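Side-chain contacts in GH127 beta-L-arabinofuranoside (PDB 4QK0), which probably hydrolyses beta-L-arabinofuranosidic bonds, releasing L-arabinose as a glycoside hydrolase of family 127: residues A[16-21]-A[422-427]; A[25-30]-A[87-92]; A[488-493]-A[551-556]; A[573-578]-A[623-628]. All coordinates share one frame; numbering follows the deposited sequence.

Interaction 1: residues A[16-21]-A[422-427]; sequences VNLKDQ and ASIGHY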
loop_
_atom_site.group_PDB
_atom_site.type_symbol
_atom_site.label_atom_id
_atom_site.label_comp_id
_atom_site.label_asym_id
_atom_site.label_seq_id
_atom_site.Cartn_x
_atom_site.Cartn_y
_atom_site.Cartn_z
ATOM N N VAL A 16 -4.049 -35.962 -27.767
ATOM C CA VAL A 16 -4.190 -36.152 -26.312
ATOM C C VAL A 16 -5.639 -36.060 -25.920
ATOM O O VAL A 16 -6.261 -35.097 -26.254
ATOM C CB VAL A 16 -3.422 -35.064 -25.542
ATOM C CG1 VAL A 16 -3.589 -35.215 -24.054
ATOM C CG2 VAL A 16 -1.945 -35.089 -25.902
ATOM N N ASN A 17 -6.171 -37.062 -25.219
ATOM C CA ASN A 17 -7.515 -37.002 -24.659
ATOM C C ASN A 17 -7.450 -36.920 -23.174
ATOM O O ASN A 17 -6.805 -37.747 -22.493
ATOM C CB ASN A 17 -8.358 -38.233 -25.005
ATOM C CG ASN A 17 -8.458 -38.448 -26.491
ATOM O OD1 ASN A 17 -8.733 -37.522 -27.251
ATOM N ND2 ASN A 17 -8.182 -39.655 -26.924
ATOM N N LEU A 18 -8.167 -35.951 -22.652
ATOM C CA LEU A 18 -8.323 -35.864 -21.211
ATOM C C LEU A 18 -9.273 -36.925 -20.698
ATOM O O LEU A 18 -10.309 -37.107 -21.266
ATOM C CB LEU A 18 -8.940 -34.557 -20.866
ATOM C CG LEU A 18 -8.046 -33.471 -20.353
ATOM C CD1 LEU A 18 -9.025 -32.400 -19.958
ATOM C CD2 LEU A 18 -7.253 -33.876 -19.129
ATOM N N LYS A 19 -8.931 -37.601 -19.617
ATOM C CA LYS A 19 -9.831 -38.567 -19.024
ATOM C C LYS A 19 -9.794 -38.381 -17.512
ATOM O O LYS A 19 -9.537 -39.305 -16.779
ATOM C CB LYS A 19 -9.375 -40.023 -19.325
ATOM C CG LYS A 19 -9.406 -40.600 -20.737
ATOM C CD LYS A 19 -9.064 -42.157 -20.722
ATOM C CE LYS A 19 -7.684 -42.685 -20.162
ATOM N NZ LYS A 19 -7.409 -42.573 -18.683
ATOM N N ASP A 20 -9.972 -37.176 -17.015
ATOM C CA ASP A 20 -9.809 -36.995 -15.576
ATOM C C ASP A 20 -11.092 -36.414 -15.004
ATOM O O ASP A 20 -12.101 -36.410 -15.672
ATOM C CB ASP A 20 -8.572 -36.139 -15.273
ATOM C CG ASP A 20 -8.856 -34.679 -15.331
ATOM O OD1 ASP A 20 -9.801 -34.294 -16.087
ATOM O OD2 ASP A 20 -8.149 -33.927 -14.599
ATOM N N GLN A 21 -11.060 -35.994 -13.758
ATOM C CA GLN A 21 -12.196 -35.298 -13.159
ATOM C C GLN A 21 -11.889 -33.817 -13.073
ATOM O O GLN A 21 -12.679 -32.977 -13.488
ATOM C CB GLN A 21 -12.433 -35.805 -11.743
ATOM C CG GLN A 21 -12.971 -37.223 -11.649
ATOM C CD GLN A 21 -14.246 -37.402 -12.450
ATOM O OE1 GLN A 21 -14.183 -37.829 -13.595
ATOM N NE2 GLN A 21 -15.400 -37.060 -11.870
ATOM N N ALA A 422 -8.778 -24.658 -21.998
ATOM C CA ALA A 422 -9.227 -25.467 -23.144
ATOM C C ALA A 422 -8.063 -26.198 -23.816
ATOM O O ALA A 422 -8.267 -27.229 -24.444
ATOM C CB ALA A 422 -9.970 -24.619 -24.168
ATOM N N SER A 423 -6.852 -25.671 -23.660
ATOM C CA SER A 423 -5.688 -26.278 -24.262
ATOM C C SER A 423 -4.845 -27.029 -23.256
ATOM O O SER A 423 -3.688 -27.290 -23.519
ATOM C CB SER A 423 -4.843 -25.189 -24.967
ATOM O OG SER A 423 -4.369 -24.231 -24.047
ATOM N N ILE A 424 -5.391 -27.323 -22.087
ATOM C CA ILE A 424 -4.597 -27.928 -21.049
ATOM C C ILE A 424 -3.912 -29.204 -21.552
ATOM O O ILE A 424 -2.793 -29.537 -21.124
ATOM C CB ILE A 424 -5.434 -28.196 -19.770
ATOM C CG1 ILE A 424 -4.594 -28.783 -18.644
ATOM C CG2 ILE A 424 -6.539 -29.166 -20.008
ATOM C CD1 ILE A 424 -3.641 -27.777 -18.062
ATOM N N GLY A 425 -4.573 -29.918 -22.444
ATOM C CA GLY A 425 -4.041 -31.152 -22.989
ATOM C C GLY A 425 -2.700 -31.008 -23.658
ATOM O O GLY A 425 -1.894 -31.926 -23.623
ATOM N N HIS A 426 -2.426 -29.828 -24.189
ATOM C CA HIS A 426 -1.171 -29.547 -24.872
ATOM C C HIS A 426 0.003 -29.415 -23.905
ATOM O O HIS A 426 1.119 -29.352 -24.354
ATOM C CB HIS A 426 -1.204 -28.220 -25.588
ATOM C CG HIS A 426 -2.214 -28.106 -26.672
ATOM N ND1 HIS A 426 -3.336 -28.898 -26.704
ATOM C CD2 HIS A 426 -2.328 -27.245 -27.716
ATOM C CE1 HIS A 426 -4.076 -28.566 -27.742
ATOM N NE2 HIS A 426 -3.486 -27.568 -28.371
ATOM N N TYR A 427 -0.234 -29.345 -22.592
ATOM C CA TYR A 427 0.861 -29.149 -21.642
ATOM C C TYR A 427 1.257 -30.422 -20.896
ATOM O O TYR A 427 2.215 -30.420 -20.135
ATOM C CB TYR A 427 0.504 -28.028 -20.605
ATOM C CG TYR A 427 0.290 -26.688 -21.249
ATOM C CD1 TYR A 427 -0.895 -26.407 -21.943
ATOM C CD2 TYR A 427 1.276 -25.723 -21.243
ATOM C CE1 TYR A 427 -1.096 -25.188 -22.589
ATOM C CE2 TYR A 427 1.086 -24.505 -21.884
ATOM C CZ TYR A 427 -0.109 -24.248 -22.541
ATOM O OH TYR A 427 -0.314 -23.052 -23.162
#
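Val-16 sets its branched side chain against the backbone carbonyl of Gly-425. CG1 lies 3.7 Å from Gly-425 O, while CG2 of Val-16 stands 3.9 Å from the same oxygen, so that both methyls meet it. The torsion explains this grip: CG1 is anti to the backbone N (chi1 178°) and CG2 anti to the carbonyl carbon, which spreads the fork on the side of Val-16 that looks at the 422-427 segment. The contact is van der Waals in kind. The backbones are 6.0 Å apart between Val-16 CA and Gly-425 CA.

Two residues on, Leu-18 reaches the same loop by a single methyl, CD1, which meets Ile-424 CG2 at 4.1 Å. The two side chains cross at about a right angle. Leu-18 holds CD1 anti to its own CA, stretched out toward the loop, whereas Ile-424 presents its CG2 branch and sends CG1 off anti to its own N. Both residues also pack on Trp-23 and Ile-27 of helix 22-42, whose first turn is capped by Asp-20. The arrangement lays an edge strand of an antiparallel beta sheet, paired with strand 444-450, against the loop that leaves the last helix of the GH127 catalytic domain, an (alpha/alpha)6 barrel in this family.

Interaction 2: residues A[25-30]-A[87-92]; sequences RYIDVV and AYLLET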
loop_
_atom_site.group_PDB
_atom_site.type_symbol
_atom_site.label_atom_id
_atom_site.label_comp_id
_atom_site.label_asym_id
_atom_site.label_seq_id
_atom_site.Cartn_x
_atom_site.Cartn_y
_atom_site.Cartn_z
ATOM N N ARG A 25 -13.790 -31.214 -15.689
ATOM C CA ARG A 25 -14.807 -30.298 -15.152
ATOM C C ARG A 25 -14.571 -28.844 -15.605
ATOM O O ARG A 25 -15.510 -28.147 -16.024
ATOM C CB ARG A 25 -14.885 -30.417 -13.622
ATOM C CG ARG A 25 -16.185 -29.866 -13.018
ATOM C CD ARG A 25 -16.034 -29.593 -11.529
ATOM N NE ARG A 25 -15.129 -28.488 -11.307
ATOM C CZ ARG A 25 -15.458 -27.205 -11.398
ATOM N NH1 ARG A 25 -16.692 -26.819 -11.728
ATOM N NH2 ARG A 25 -14.544 -26.283 -11.115
ATOM N N TYR A 26 -13.321 -28.382 -15.595
ATOM C CA TYR A 26 -13.027 -26.987 -16.001
ATOM C C TYR A 26 -13.269 -26.754 -17.475
ATOM O O TYR A 26 -13.792 -25.705 -17.904
ATOM C CB TYR A 26 -11.579 -26.604 -15.646
ATOM C CG TYR A 26 -11.364 -26.167 -14.197
ATOM C CD1 TYR A 26 -11.837 -24.945 -13.756
ATOM C CD2 TYR A 26 -10.647 -26.932 -13.313
ATOM C CE1 TYR A 26 -11.654 -24.518 -12.453
ATOM C CE2 TYR A 26 -10.428 -26.498 -12.012
ATOM C CZ TYR A 26 -10.960 -25.258 -11.600
ATOM O OH TYR A 26 -10.792 -24.825 -10.326
ATOM N N ILE A 27 -12.898 -27.735 -18.277
ATOM C CA ILE A 27 -13.157 -27.642 -19.728
ATOM C C ILE A 27 -14.639 -27.583 -20.019
ATOM O O ILE A 27 -15.071 -26.793 -20.833
ATOM C CB ILE A 27 -12.482 -28.803 -20.490
ATOM C CG1 ILE A 27 -10.977 -28.637 -20.342
ATOM C CG2 ILE A 27 -12.866 -28.796 -21.959
ATOM C CD1 ILE A 27 -10.164 -29.456 -21.299
ATOM N N ASP A 28 -15.406 -28.399 -19.338
ATOM C CA ASP A 28 -16.854 -28.361 -19.485
ATOM C C ASP A 28 -17.425 -27.025 -19.126
ATOM O O ASP A 28 -18.331 -26.528 -19.809
ATOM C CB ASP A 28 -17.527 -29.462 -18.652
ATOM C CG ASP A 28 -17.210 -30.886 -19.199
ATOM O OD1 ASP A 28 -16.816 -30.999 -20.390
ATOM O OD2 ASP A 28 -17.354 -31.900 -18.445
ATOM N N VAL A 29 -16.907 -26.434 -18.046
ATOM C CA VAL A 29 -17.328 -25.083 -17.660
ATOM C C VAL A 29 -16.965 -24.078 -18.730
ATOM O O VAL A 29 -17.767 -23.190 -19.079
ATOM C CB VAL A 29 -16.723 -24.680 -16.301
ATOM C CG1 VAL A 29 -16.831 -23.190 -16.087
ATOM C CG2 VAL A 29 -17.442 -25.425 -15.181
ATOM N N VAL A 30 -15.749 -24.155 -19.251
ATOM C CA VAL A 30 -15.385 -23.214 -20.328
ATOM C C VAL A 30 -16.277 -23.375 -21.550
ATOM O O VAL A 30 -16.679 -22.390 -22.184
ATOM C CB VAL A 30 -13.892 -23.416 -20.738
ATOM C CG1 VAL A 30 -13.567 -22.683 -22.027
ATOM C CG2 VAL A 30 -12.973 -22.909 -19.666
ATOM N N ALA A 87 -11.165 -22.772 -31.031
ATOM C CA ALA A 87 -10.263 -23.741 -31.684
ATOM C C ALA A 87 -9.890 -24.888 -30.813
ATOM O O ALA A 87 -10.033 -26.065 -31.208
ATOM C CB ALA A 87 -9.008 -23.045 -32.162
ATOM N N TYR A 88 -9.453 -24.596 -29.580
ATOM C CA TYR A 88 -9.055 -25.679 -28.679
ATOM C C TYR A 88 -10.245 -26.493 -28.256
ATOM O O TYR A 88 -10.122 -27.712 -28.029
ATOM C CB TYR A 88 -8.308 -25.165 -27.441
ATOM C CG TYR A 88 -7.058 -24.367 -27.760
ATOM C CD1 TYR A 88 -6.148 -24.807 -28.705
ATOM C CD2 TYR A 88 -6.782 -23.187 -27.095
ATOM C CE1 TYR A 88 -4.987 -24.089 -28.984
ATOM C CE2 TYR A 88 -5.640 -22.448 -27.378
ATOM C CZ TYR A 88 -4.742 -22.907 -28.317
ATOM O OH TYR A 88 -3.627 -22.167 -28.605
ATOM N N LEU A 89 -11.395 -25.840 -28.100
ATOM C CA LEU A 89 -12.590 -26.593 -27.720
ATOM C C LEU A 89 -12.970 -27.607 -28.804
ATOM O O LEU A 89 -13.363 -28.749 -28.501
ATOM C CB LEU A 89 -13.755 -25.661 -27.447
ATOM C CG LEU A 89 -13.600 -24.954 -26.092
ATOM C CD1 LEU A 89 -14.718 -23.935 -25.945
ATOM C CD2 LEU A 89 -13.644 -25.891 -24.930
ATOM N N LEU A 90 -12.862 -27.174 -30.054
ATOM C CA LEU A 90 -13.165 -28.029 -31.189
ATOM C C LEU A 90 -12.226 -29.202 -31.365
ATOM O O LEU A 90 -12.625 -30.168 -31.979
ATOM C CB LEU A 90 -13.195 -27.220 -32.481
ATOM C CG LEU A 90 -14.282 -26.147 -32.562
ATOM C CD1 LEU A 90 -14.144 -25.313 -33.817
ATOM C CD2 LEU A 90 -15.684 -26.747 -32.503
ATOM N N GLU A 91 -10.990 -29.130 -30.868
ATOM C CA GLU A 91 -10.091 -30.294 -30.857
ATOM C C GLU A 91 -10.607 -31.406 -29.977
ATOM O O GLU A 91 -10.255 -32.551 -30.198
ATOM C CB GLU A 91 -8.705 -29.948 -30.308
ATOM C CG GLU A 91 -7.798 -29.170 -31.236
ATOM C CD GLU A 91 -6.366 -29.031 -30.720
ATOM O OE1 GLU A 91 -6.164 -28.999 -29.484
ATOM O OE2 GLU A 91 -5.425 -28.946 -31.555
ATOM N N THR A 92 -11.357 -31.088 -28.927
ATOM C CA THR A 92 -11.776 -32.112 -27.968
ATOM C C THR A 92 -13.270 -32.433 -28.061
ATOM O O THR A 92 -13.768 -33.228 -27.299
ATOM C CB THR A 92 -11.435 -31.720 -26.500
ATOM O OG1 THR A 92 -12.205 -30.579 -26.088
ATOM C CG2 THR A 92 -9.949 -31.429 -26.341
#
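Leu-89 has CG anti to its carbonyl carbon (chi1 -75°) and CD1 anti to CA, a shape that carries the isobutyl fork across to Ile-27 and Val-30. Each of these branched residues offers the methyl that lies anti to its own backbone N: CG2 in Ile-27, where CG1 takes the chi1 of -65°, and CG1 in Val-30 (chi1 168°). Because the two are three residues apart on one helix, both methyls face Leu-89, with 6.2 Å between Ile-27 CG2 and Val-30 CG1, and its fork lies against both.

The fork of Leu-89 uses its branches unequally. CD2 reaches Ile-27 CG2 at 4.2 Å. Val-30 CG1 is met by both branches, lying 4.3 Å from Leu-89 CD1 and no farther, within a tenth, from CD2. These are easy van der Waals separations, and the touching side chains of Ile-27, Val-30 and Leu-89 are apolar and buried; the backbones keep 8.1 Å between Ile-27 CA and Leu-89 CA.

Polar groups close the C-terminal end of the second segment. Arg-31 NH2, one residue past Val-30, donates hydrogen bonds to Leu-89 O and to Thr-92 OG1, tying the 89-92 end of the segment to helix 22-42 beside the apolar patch.

Helix 413-422 supports the contact: Val-30 packs on Ala-418 and Ile-421, and Leu-89 on Ala-422. Ile-35, farther along helix 22-42, touches both Val-30 and Leu-89, while Ala-87, Tyr-88 and Leu-90 turn to helix 140-158, so helix 76-92 is packed between helices of the catalytic domain.

Interaction 3: residues A[488-493]-A[551-556]; sequences PGWCRG and ALQRGP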
loop_
_atom_site.group_PDB
_atom_site.type_symbol
_atom_site.label_atom_id
_atom_site.label_comp_id
_atom_site.label_asym_id
_atom_site.label_seq_id
_atom_site.Cartn_x
_atom_site.Cartn_y
_atom_site.Cartn_z
ATOM N N PRO A 488 8.200 -34.365 -9.098
ATOM C CA PRO A 488 7.836 -32.992 -8.656
ATOM C C PRO A 488 8.697 -32.496 -7.533
ATOM O O PRO A 488 9.017 -33.247 -6.605
ATOM C CB PRO A 488 6.408 -33.146 -8.161
ATOM C CG PRO A 488 5.891 -34.341 -8.941
ATOM C CD PRO A 488 7.058 -35.274 -8.965
ATOM N N GLY A 489 9.196 -31.288 -7.725
ATOM C CA GLY A 489 10.076 -30.649 -6.743
ATOM C C GLY A 489 9.449 -30.558 -5.363
ATOM O O GLY A 489 10.169 -30.513 -4.403
ATOM N N TRP A 490 8.117 -30.546 -5.257
ATOM C CA TRP A 490 7.465 -30.515 -3.923
ATOM C C TRP A 490 7.541 -31.862 -3.207
ATOM O O TRP A 490 7.316 -31.951 -1.995
ATOM C CB TRP A 490 6.004 -30.032 -4.004
ATOM C CG TRP A 490 5.125 -30.824 -4.931
ATOM C CD1 TRP A 490 4.718 -30.459 -6.149
ATOM C CD2 TRP A 490 4.539 -32.123 -4.681
ATOM N NE1 TRP A 490 3.908 -31.434 -6.697
ATOM C CE2 TRP A 490 3.807 -32.471 -5.813
ATOM C CE3 TRP A 490 4.612 -33.034 -3.617
ATOM C CZ2 TRP A 490 3.131 -33.683 -5.928
ATOM C CZ3 TRP A 490 3.952 -34.225 -3.716
ATOM C CH2 TRP A 490 3.214 -34.549 -4.877
ATOM N N CYS A 491 7.888 -32.913 -3.937
ATOM C CA CYS A 491 7.790 -34.261 -3.429
ATOM C C CYS A 491 9.086 -34.714 -2.774
ATOM O O CYS A 491 10.122 -34.422 -3.282
ATOM C CB CYS A 491 7.495 -35.173 -4.614
ATOM S SG CYS A 491 7.308 -36.861 -4.136
ATOM N N ARG A 492 9.025 -35.465 -1.684
ATOM C CA ARG A 492 10.207 -36.171 -1.138
ATOM C C ARG A 492 9.867 -37.632 -1.386
ATOM O O ARG A 492 8.712 -38.046 -1.179
ATOM C CB ARG A 492 10.367 -36.085 0.398
ATOM C CG ARG A 492 10.092 -34.794 1.146
ATOM C CD ARG A 492 9.262 -35.059 2.428
ATOM N NE ARG A 492 8.910 -33.833 3.152
ATOM C CZ ARG A 492 9.638 -33.247 4.118
ATOM N NH1 ARG A 492 10.784 -33.793 4.550
ATOM N NH2 ARG A 492 9.204 -32.106 4.682
ATOM N N GLY A 493 10.846 -38.438 -1.722
ATOM C CA GLY A 493 10.673 -39.891 -1.707
ATOM C C GLY A 493 9.776 -40.508 -2.740
ATOM O O GLY A 493 8.959 -41.425 -2.447
ATOM N N ALA A 551 2.934 -21.107 5.282
ATOM C CA ALA A 551 1.857 -21.430 4.348
ATOM C C ALA A 551 1.709 -22.901 4.363
ATOM O O ALA A 551 2.681 -23.654 4.496
ATOM C CB ALA A 551 2.156 -20.938 2.944
ATOM N N LEU A 552 0.485 -23.353 4.185
ATOM C CA LEU A 552 0.273 -24.795 4.045
ATOM C C LEU A 552 0.165 -25.224 2.579
ATOM O O LEU A 552 -0.429 -24.542 1.750
ATOM C CB LEU A 552 -0.998 -25.191 4.759
ATOM C CG LEU A 552 -0.948 -24.864 6.240
ATOM C CD1 LEU A 552 -2.254 -25.224 6.873
ATOM C CD2 LEU A 552 0.175 -25.583 6.967
ATOM N N GLN A 553 0.799 -26.349 2.268
ATOM C CA GLN A 553 0.775 -26.907 0.934
ATOM C C GLN A 553 0.705 -28.438 1.009
ATOM O O GLN A 553 1.367 -29.077 1.821
ATOM C CB GLN A 553 2.003 -26.480 0.138
ATOM C CG GLN A 553 1.946 -26.924 -1.315
ATOM C CD GLN A 553 3.049 -26.393 -2.215
ATOM O OE1 GLN A 553 3.562 -25.301 -2.007
ATOM N NE2 GLN A 553 3.327 -27.127 -3.294
ATOM N N ARG A 554 -0.039 -29.015 0.083
ATOM C CA ARG A 554 -0.090 -30.495 -0.060
ATOM C C ARG A 554 -0.050 -30.898 -1.531
ATOM O O ARG A 554 -0.898 -30.460 -2.315
ATOM C CB ARG A 554 -1.380 -30.983 0.568
ATOM C CG ARG A 554 -1.610 -32.469 0.456
ATOM C CD ARG A 554 -2.856 -32.923 1.216
ATOM N NE ARG A 554 -2.911 -34.387 1.131
ATOM C CZ ARG A 554 -3.417 -35.074 0.109
ATOM N NH1 ARG A 554 -3.966 -34.486 -0.925
ATOM N NH2 ARG A 554 -3.361 -36.373 0.123
ATOM N N GLY A 555 0.918 -31.723 -1.924
ATOM C CA GLY A 555 1.093 -31.979 -3.362
ATOM C C GLY A 555 1.406 -30.640 -3.988
ATOM O O GLY A 555 2.103 -29.818 -3.380
ATOM N N PRO A 556 0.851 -30.365 -5.171
ATOM C CA PRO A 556 1.044 -29.066 -5.859
ATOM C C PRO A 556 0.123 -27.917 -5.375
ATOM O O PRO A 556 0.216 -26.818 -5.912
ATOM C CB PRO A 556 0.669 -29.403 -7.316
ATOM C CG PRO A 556 -0.446 -30.381 -7.153
ATOM C CD PRO A 556 -0.055 -31.219 -5.947
#
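The indole of Trp-490 lies flat over the backbone of Gly-555. Gly-555 CA sits 3.4 Å from the centroid of the six-membered ring of Trp-490, 1° off its normal, a CH-pi contact over the face. The peptide into Pro-556 continues along that face, with Gly-555 C 3.5 Å from Trp-490 CE2, and Pro-556 CB comes 3.9 Å from Trp-490 NE1.

A second shell fixes both partners. Gln-553 NE2 donates to Gly-555 O at 3.0 Å in a nearly straight bond (171°) that lies in the carbonyl plane, holding the peptide beneath the indole. Trp-490 itself has CG between its backbone N and carbonyl carbon (chi1 56°), which folds the ring back over its own type I turn, so that Pro-488 CB and Cys-491 CB lie on the face opposite Gly-555. Its NE1 donates to Glu-361 OE1. Replacing the indole by an alanine is likely to uncover the Gly-555 peptide and leave Glu-361 without this donor.

Glu-361 belongs to helix 354-365, which also touches Gln-553 and Pro-556. The contact thus lies where the loop between strands 479-486 and 495-498 of the middle domain meets the turn joining C-terminal strands 549-554 and 557-562, with that catalytic-domain helix alongside.

Interaction 4: residues A[573-578]-A[623-628]; sequences LFLPRD and VPFRAI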
loop_
_atom_site.group_PDB
_atom_site.type_symbol
_atom_site.label_atom_id
_atom_site.label_comp_id
_atom_site.label_asym_id
_atom_site.label_seq_id
_atom_site.Cartn_x
_atom_site.Cartn_y
_atom_site.Cartn_z
ATOM N N LEU A 573 -4.614 -15.510 14.175
ATOM C CA LEU A 573 -4.570 -16.980 14.179
ATOM C C LEU A 573 -3.126 -17.330 14.078
ATOM O O LEU A 573 -2.421 -16.820 13.209
ATOM C CB LEU A 573 -5.248 -17.594 12.967
ATOM C CG LEU A 573 -6.632 -18.224 13.093
ATOM C CD1 LEU A 573 -7.024 -18.809 11.747
ATOM C CD2 LEU A 573 -6.687 -19.320 14.113
ATOM N N PHE A 574 -2.688 -18.181 14.982
ATOM C CA PHE A 574 -1.309 -18.543 15.132
ATOM C C PHE A 574 -1.238 -20.059 15.058
ATOM O O PHE A 574 -1.967 -20.774 15.757
ATOM C CB PHE A 574 -0.727 -17.980 16.447
ATOM C CG PHE A 574 -0.770 -16.476 16.517
ATOM C CD1 PHE A 574 -1.935 -15.808 16.880
ATOM C CD2 PHE A 574 0.336 -15.730 16.169
ATOM C CE1 PHE A 574 -1.986 -14.427 16.911
ATOM C CE2 PHE A 574 0.300 -14.363 16.188
ATOM C CZ PHE A 574 -0.874 -13.699 16.565
ATOM N N LEU A 575 -0.367 -20.547 14.185
ATOM C CA LEU A 575 -0.228 -21.963 13.988
ATOM C C LEU A 575 0.995 -22.372 14.719
ATOM O O LEU A 575 2.087 -22.012 14.319
ATOM C CB LEU A 575 -0.136 -22.266 12.480
ATOM C CG LEU A 575 -0.048 -23.748 12.135
ATOM C CD1 LEU A 575 -1.302 -24.503 12.581
ATOM C CD2 LEU A 575 0.117 -23.984 10.636
ATOM N N PRO A 576 0.858 -23.131 15.799
ATOM C CA PRO A 576 2.081 -23.644 16.440
ATOM C C PRO A 576 2.817 -24.651 15.576
ATOM O O PRO A 576 2.193 -25.377 14.794
ATOM C CB PRO A 576 1.575 -24.373 17.679
ATOM C CG PRO A 576 0.140 -24.082 17.768
ATOM C CD PRO A 576 -0.351 -23.668 16.423
ATOM N N ARG A 577 4.145 -24.655 15.675
ATOM C CA ARG A 577 5.030 -25.573 14.880
ATOM C C ARG A 577 4.667 -27.046 15.064
ATOM O O ARG A 577 4.778 -27.828 14.138
ATOM C CB ARG A 577 6.565 -25.368 15.189
ATOM C CG ARG A 577 7.049 -25.753 16.597
ATOM C CD ARG A 577 6.456 -24.817 17.652
ATOM N NE ARG A 577 5.287 -25.295 18.423
ATOM C CZ ARG A 577 4.572 -24.486 19.221
ATOM N NH1 ARG A 577 4.880 -23.186 19.330
ATOM N NH2 ARG A 577 3.557 -24.963 19.918
ATOM N N ASP A 578 4.232 -27.397 16.261
ATOM C CA ASP A 578 4.001 -28.783 16.606
ATOM C C ASP A 578 2.616 -29.266 16.323
ATOM O O ASP A 578 2.356 -30.436 16.537
ATOM C CB ASP A 578 4.203 -28.988 18.108
ATOM C CG ASP A 578 3.177 -28.192 18.966
ATOM O OD1 ASP A 578 1.984 -28.057 18.575
ATOM O OD2 ASP A 578 3.571 -27.697 20.043
ATOM N N VAL A 623 -8.110 -23.144 19.053
ATOM C CA VAL A 623 -9.266 -23.255 18.179
ATOM C C VAL A 623 -8.958 -24.312 17.115
ATOM O O VAL A 623 -7.839 -24.417 16.680
ATOM C CB VAL A 623 -9.657 -21.906 17.507
ATOM C CG1 VAL A 623 -10.057 -20.879 18.523
ATOM C CG2 VAL A 623 -8.540 -21.340 16.666
ATOM N N PRO A 624 -9.965 -25.078 16.688
ATOM C CA PRO A 624 -9.806 -25.863 15.468
ATOM C C PRO A 624 -9.702 -24.919 14.257
ATOM O O PRO A 624 -10.268 -23.818 14.315
ATOM C CB PRO A 624 -11.139 -26.632 15.375
ATOM C CG PRO A 624 -12.142 -25.678 15.991
ATOM C CD PRO A 624 -11.389 -24.943 17.090
ATOM N N PHE A 625 -8.949 -25.295 13.207
ATOM C CA PHE A 625 -9.027 -24.567 11.913
ATOM C C PHE A 625 -9.205 -25.498 10.768
ATOM O O PHE A 625 -8.798 -26.645 10.825
ATOM C CB PHE A 625 -7.800 -23.701 11.606
ATOM C CG PHE A 625 -6.608 -24.474 11.170
ATOM C CD1 PHE A 625 -6.326 -24.741 9.820
ATOM C CD2 PHE A 625 -5.730 -24.920 12.123
ATOM C CE1 PHE A 625 -5.178 -25.457 9.458
ATOM C CE2 PHE A 625 -4.604 -25.635 11.762
ATOM C CZ PHE A 625 -4.323 -25.884 10.437
ATOM N N ARG A 626 -9.657 -24.923 9.683
ATOM C CA ARG A 626 -9.760 -25.618 8.450
ATOM C C ARG A 626 -9.262 -24.803 7.285
ATOM O O ARG A 626 -9.640 -23.617 7.097
ATOM C CB ARG A 626 -11.229 -26.009 8.202
ATOM C CG ARG A 626 -11.323 -26.939 7.016
ATOM C CD ARG A 626 -12.591 -27.760 7.047
ATOM N NE ARG A 626 -13.659 -26.954 6.502
ATOM C CZ ARG A 626 -14.795 -27.434 6.026
ATOM N NH1 ARG A 626 -14.991 -28.746 5.999
ATOM N NH2 ARG A 626 -15.720 -26.598 5.579
ATOM N N ALA A 627 -8.465 -25.467 6.435
ATOM C CA ALA A 627 -7.891 -24.812 5.286
ATOM C C ALA A 627 -8.403 -25.512 4.036
ATOM O O ALA A 627 -8.553 -26.724 4.025
ATOM C CB ALA A 627 -6.371 -24.832 5.368
ATOM N N ILE A 628 -8.600 -24.729 2.985
ATOM C CA ILE A 628 -9.014 -25.221 1.695
ATOM C C ILE A 628 -8.028 -24.751 0.590
ATOM O O ILE A 628 -7.180 -23.896 0.845
ATOM C CB ILE A 628 -10.427 -24.705 1.330
ATOM C CG1 ILE A 628 -10.485 -23.171 1.384
ATOM C CG2 ILE A 628 -11.464 -25.287 2.296
ATOM C CD1 ILE A 628 -11.077 -22.545 0.175
#
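Leu-575 meets Phe-625, and Leu-573 meets Val-623, inside the C-terminal beta-sandwich domain. The strands they sit on, 574-586 and 620-629, do not pair with each other: strand 593-603 runs between them and is antiparallel to both, so these side chains reach toward each other over the middle strand. Its Ala-600 touches both Leu-573 and Phe-625, a small residue beneath larger ones.

The apolar contacts are two. In Leu-575, CG anti to the backbone N (chi1 -177°) carries the isobutyl group out, and chi2 of 63° turns CD1 to the phenyl ring; the two side chains stand at about a right angle. Phe-625 answers with CG between its N and carbonyl carbon (chi1 76°), bringing the CE2 and CZ corner of the ring to that methyl. Leu-552 touches both residues of this pair, and Leu-561 links Phe-625 to Leu-573.

Backbone hydrogen bonds tie both strands to the middle one: Phe-574 bonds with Glu-601, Val-623 with Ala-600 and Phe-625 with Gly-598. Leu-575 also bonds to Asn-646, in strand 641-647 on its other side.

At the tightest of the methyl meetings, Leu-575 CD1 lies 3.6 Å from Phe-625 CE2 and 4.0 Å from CZ of the same ring; nearby, Leu-573 CD2 is 3.7 Å from Val-623 CG2.

The contacts fall into two pairs. Interactions 1 and 2, with centres 9 Å apart, share one apolar layer: Leu-18 CD1 touches Ile-27 CD1 at 3.4 Å, and along the chain interaction 2 is nested inside the loop that interaction 1 closes. Interactions 3 and 4 have centres 19 Å apart and reach the same C-terminal sheet, where Leu-552 CD1 meets Phe-625 CE1 at 3.9 Å. Between the pairs there is no touch; the nearest atoms of interactions 1 and 3 are about 11 Å apart. Interaction 1 joins the sheet of strand 15-18 to the loop after helix 413-422, 2 two catalytic-domain helices, 3 the middle and C-terminal domains, and 4 strands within the last.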